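Local coordinates for protein cysteine synthase (Fusobacterium nucleatum subsp. nucleatum, PDB 5Z5C) that probably uses pyridoxal 5'-phosphate to make or break down L-cysteine, releasing hydrogen sulfide in the breakdown, at residues Asp51-Tyr56 / Ile83-Met88. Numbering follows the deposited sequence.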
ATOM      1  N   ASP B  51      11.056  -1.989  -1.283  1.00 32.39           N
ATOM      2  CA  ASP B  51      10.871  -3.305  -0.665  1.00 32.97           C
ATOM      3  C   ASP B  51      11.567  -4.433  -1.447  1.00 33.13           C
ATOM      4  O   ASP B  51      12.109  -5.330  -0.827  1.00 33.52           O
ATOM      5  CB  ASP B  51       9.389  -3.670  -0.532  1.00 32.68           C
ATOM      6  CG  ASP B  51       8.636  -2.758   0.422  1.00 32.49           C
ATOM      7  OD1 ASP B  51       9.112  -2.559   1.560  1.00 32.57           O
ATOM      8  OD2 ASP B  51       7.562  -2.258   0.033  1.00 30.90           O
ATOM      9  N   ARG B  52      11.527  -4.388  -2.783  1.00 32.74           N
ATOM     10  CA  ARG B  52      12.175  -5.393  -3.618  1.00 33.46           C
ATOM     11  C   ARG B  52      13.695  -5.382  -3.357  1.00 35.01           C
ATOM     12  O   ARG B  52      14.323  -6.413  -3.226  1.00 35.04           O
ATOM     13  CB  ARG B  52      11.992  -5.093  -5.090  1.00 32.84           C
ATOM     14  CG  ARG B  52      10.561  -5.202  -5.592  1.00 32.06           C
ATOM     15  CD  ARG B  52      10.517  -4.746  -7.019  1.00 31.83           C
ATOM     16  NE  ARG B  52       9.225  -4.891  -7.640  1.00 31.46           N
ATOM     17  CZ  ARG B  52       8.886  -5.889  -8.433  1.00 31.51           C
ATOM     18  NH1 ARG B  52       9.679  -6.951  -8.548  1.00 32.29           N
ATOM     19  NH2 ARG B  52       7.726  -5.863  -9.055  1.00 31.10           N
ATOM     20  N   MET B  53      14.222  -4.169  -3.250  1.00 36.45           N
ATOM     21  CA  MET B  53      15.621  -3.892  -3.099  1.00 37.55           C
ATOM     22  C   MET B  53      16.119  -4.271  -1.705  1.00 37.99           C
ATOM     23  O   MET B  53      17.160  -4.888  -1.597  1.00 38.29           O
ATOM     24  CB  MET B  53      15.865  -2.410  -3.354  1.00 38.91           C
ATOM     25  CG  MET B  53      17.327  -2.042  -3.441  1.00 41.97           C
ATOM     26  SD  MET B  53      18.082  -1.539  -1.890  1.00 45.81           S
ATOM     27  CE  MET B  53      17.569   0.176  -1.825  1.00 46.15           C
ATOM     28  N   ALA B  54      15.404  -3.864  -0.664  1.00 37.02           N
ATOM     29  CA  ALA B  54      15.748  -4.245   0.704  1.00 38.02           C
ATOM     30  C   ALA B  54      15.736  -5.767   0.941  1.00 38.34           C
ATOM     31  O   ALA B  54      16.646  -6.313   1.601  1.00 38.73           O
ATOM     32  CB  ALA B  54      14.857  -3.542   1.726  1.00 37.58           C
ATOM     33  N   PHE B  55      14.738  -6.442   0.384  1.00 37.50           N
ATOM     34  CA  PHE B  55      14.659  -7.875   0.499  1.00 37.78           C
ATOM     35  C   PHE B  55      15.783  -8.593  -0.243  1.00 38.77           C
ATOM     36  O   PHE B  55      16.388  -9.511   0.323  1.00 38.58           O
ATOM     37  CB  PHE B  55      13.378  -8.418  -0.027  1.00 36.73           C
ATOM     38  CG  PHE B  55      13.337  -9.896   0.014  1.00 36.86           C
ATOM     39  CD1 PHE B  55      13.295 -10.555   1.226  1.00 37.08           C
ATOM     40  CD2 PHE B  55      13.403 -10.644  -1.159  1.00 36.61           C
ATOM     41  CE1 PHE B  55      13.263 -11.932   1.266  1.00 37.72           C
ATOM     42  CE2 PHE B  55      13.393 -12.024  -1.116  1.00 37.02           C
ATOM     43  CZ  PHE B  55      13.301 -12.661   0.086  1.00 37.25           C
ATOM     44  N   TYR B  56      16.018  -8.211  -1.507  1.00 39.39           N
ATOM     45  CA  TYR B  56      17.123  -8.815  -2.255  1.00 40.79           C
ATOM     46  C   TYR B  56      18.451  -8.664  -1.555  1.00 41.24           C
ATOM     47  O   TYR B  56      19.252  -9.601  -1.541  1.00 41.55           O
ATOM     48  CB  TYR B  56      17.288  -8.195  -3.640  1.00 41.11           C
ATOM     49  CG  TYR B  56      18.340  -8.888  -4.493  1.00 42.14           C
ATOM     50  CD1 TYR B  56      18.021 -10.010  -5.248  1.00 42.78           C
ATOM     51  CD2 TYR B  56      19.648  -8.423  -4.534  1.00 43.12           C
ATOM     52  CE1 TYR B  56      18.980 -10.648  -6.026  1.00 43.78           C
ATOM     53  CE2 TYR B  56      20.618  -9.057  -5.315  1.00 43.37           C
ATOM     54  CZ  TYR B  56      20.275 -10.168  -6.053  1.00 43.65           C
ATOM     55  OH  TYR B  56      21.221 -10.805  -6.824  1.00 44.17           O
ATOM     56  N   ILE B  83      12.153   3.027   5.343  1.00 37.82           N
ATOM     57  CA  ILE B  83      10.898   2.334   5.625  1.00 36.95           C
ATOM     58  C   ILE B  83      11.071   0.836   5.315  1.00 36.00           C
ATOM     59  O   ILE B  83      10.778   0.007   6.148  1.00 36.31           O
ATOM     60  CB  ILE B  83       9.700   2.957   4.854  1.00 36.61           C
ATOM     61  CG1 ILE B  83       9.402   4.382   5.345  1.00 37.29           C
ATOM     62  CG2 ILE B  83       8.447   2.127   5.045  1.00 36.11           C
ATOM     63  CD1 ILE B  83       8.454   5.192   4.450  1.00 36.60           C
ATOM     64  N   ALA B  84      11.617   0.524   4.153  1.00 35.35           N
ATOM     65  CA  ALA B  84      11.765  -0.848   3.674  1.00 35.23           C
ATOM     66  C   ALA B  84      12.744  -1.730   4.485  1.00 36.20           C
ATOM     67  O   ALA B  84      12.447  -2.893   4.792  1.00 35.28           O
ATOM     68  CB  ALA B  84      12.177  -0.816   2.212  1.00 34.55           C
ATOM     69  N   PHE B  85      13.927  -1.171   4.797  1.00 37.68           N
ATOM     70  CA  PHE B  85      14.875  -1.866   5.648  1.00 39.34           C
ATOM     71  C   PHE B  85      14.341  -1.943   7.070  1.00 39.63           C
ATOM     72  O   PHE B  85      14.576  -2.943   7.733  1.00 40.76           O
ATOM     73  CB  PHE B  85      16.297  -1.216   5.647  1.00 40.44           C
ATOM     74  CG  PHE B  85      17.131  -1.599   4.448  1.00 40.89           C
ATOM     75  CD1 PHE B  85      17.738  -2.836   4.381  1.00 41.36           C
ATOM     76  CD2 PHE B  85      17.227  -0.750   3.344  1.00 41.71           C
ATOM     77  CE1 PHE B  85      18.490  -3.203   3.272  1.00 41.78           C
ATOM     78  CE2 PHE B  85      17.995  -1.103   2.234  1.00 41.86           C
ATOM     79  CZ  PHE B  85      18.629  -2.331   2.202  1.00 41.72           C
ATOM     80  N   SER B  86      13.671  -0.895   7.567  1.00 39.13           N
ATOM     81  CA  SER B  86      13.100  -0.978   8.916  1.00 39.28           C
ATOM     82  C   SER B  86      12.155  -2.193   9.038  1.00 38.95           C
ATOM     83  O   SER B  86      12.312  -3.045   9.937  1.00 38.54           O
ATOM     84  CB  SER B  86      12.390   0.300   9.314  1.00 39.15           C
ATOM     85  OG  SER B  86      13.299   1.385   9.356  1.00 39.86           O
ATOM     86  N   ALA B  87      11.224  -2.310   8.094  1.00 37.47           N
ATOM     87  CA  ALA B  87      10.265  -3.436   8.115  1.00 37.59           C
ATOM     88  C   ALA B  87      10.902  -4.807   7.889  1.00 38.27           C
ATOM     89  O   ALA B  87      10.623  -5.749   8.631  1.00 38.13           O
ATOM     90  CB  ALA B  87       9.149  -3.212   7.090  1.00 36.20           C
ATOM     91  N   MET B  88      11.721  -4.936   6.850  1.00 39.77           N
ATOM     92  CA  MET B  88      12.322  -6.233   6.511  1.00 41.23           C
ATOM     93  C   MET B  88      13.400  -6.596   7.529  1.00 41.62           C
ATOM     94  O   MET B  88      13.538  -7.760   7.902  1.00 41.15           O
ATOM     95  CB  MET B  88      12.845  -6.233   5.061  1.00 43.16           C
ATOM     96  CG  MET B  88      13.265  -7.605   4.534  1.00 45.01           C
ATOM     97  SD  MET B  88      12.099  -8.982   4.741  1.00 47.99           S
ATOM     98  CE  MET B  88      10.865  -8.570   3.509  1.00 46.58           C
TER
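A54 faces A84 and F85 where helix 50-57 packs on helix 80-91: the axes of 51-56 and 83-88 approach to 8.6 Å with a signed crossing angle of -48°. D51 and A84 have CA atoms 5.1 Å apart, and A54 CB meets A84 CB at 3.9 Å, a closeness consistent with the small size of both alanines. A54 sits squarely on F85. The methyl carbon A54 CB stands 3.8 Å from the centroid of the F85 ring and 1° off its normal, a CH-pi contact over the ring centre, while A54 CA bears on the same face near CZ. Two Met-aromatic contacts flank this centre. M53 SD lies obliquely to the F85 ring, 4.1 Å from CE2, the two side chains crossing at about a right angle. M88 SD comes in at the edge of the F55 ring, and M88 CE packs obliquely against F55 CD1 at 3.9 Å. D51 OD1 touches A84 CB at 3.6 Å. M53 also touches N157 and H161 of helix 155-163, and its side chain lies about 6 Å from the bound pyridoxal phosphate. Cysteine synthases are fold-type II pyridoxal-phosphate enzymes, and helix 80-91 begins at N80, a cofactor-binding residue, so the pair packs beside that site. With no hydrogen bond between the segments and every touching residue buried, the joint relies on dispersion and sulfur-aromatic contacts, while the carboxylate of D51 turns to partners outside them, OD1 hydrogen-bonding T46 OG1 in the loop before helix 50-57.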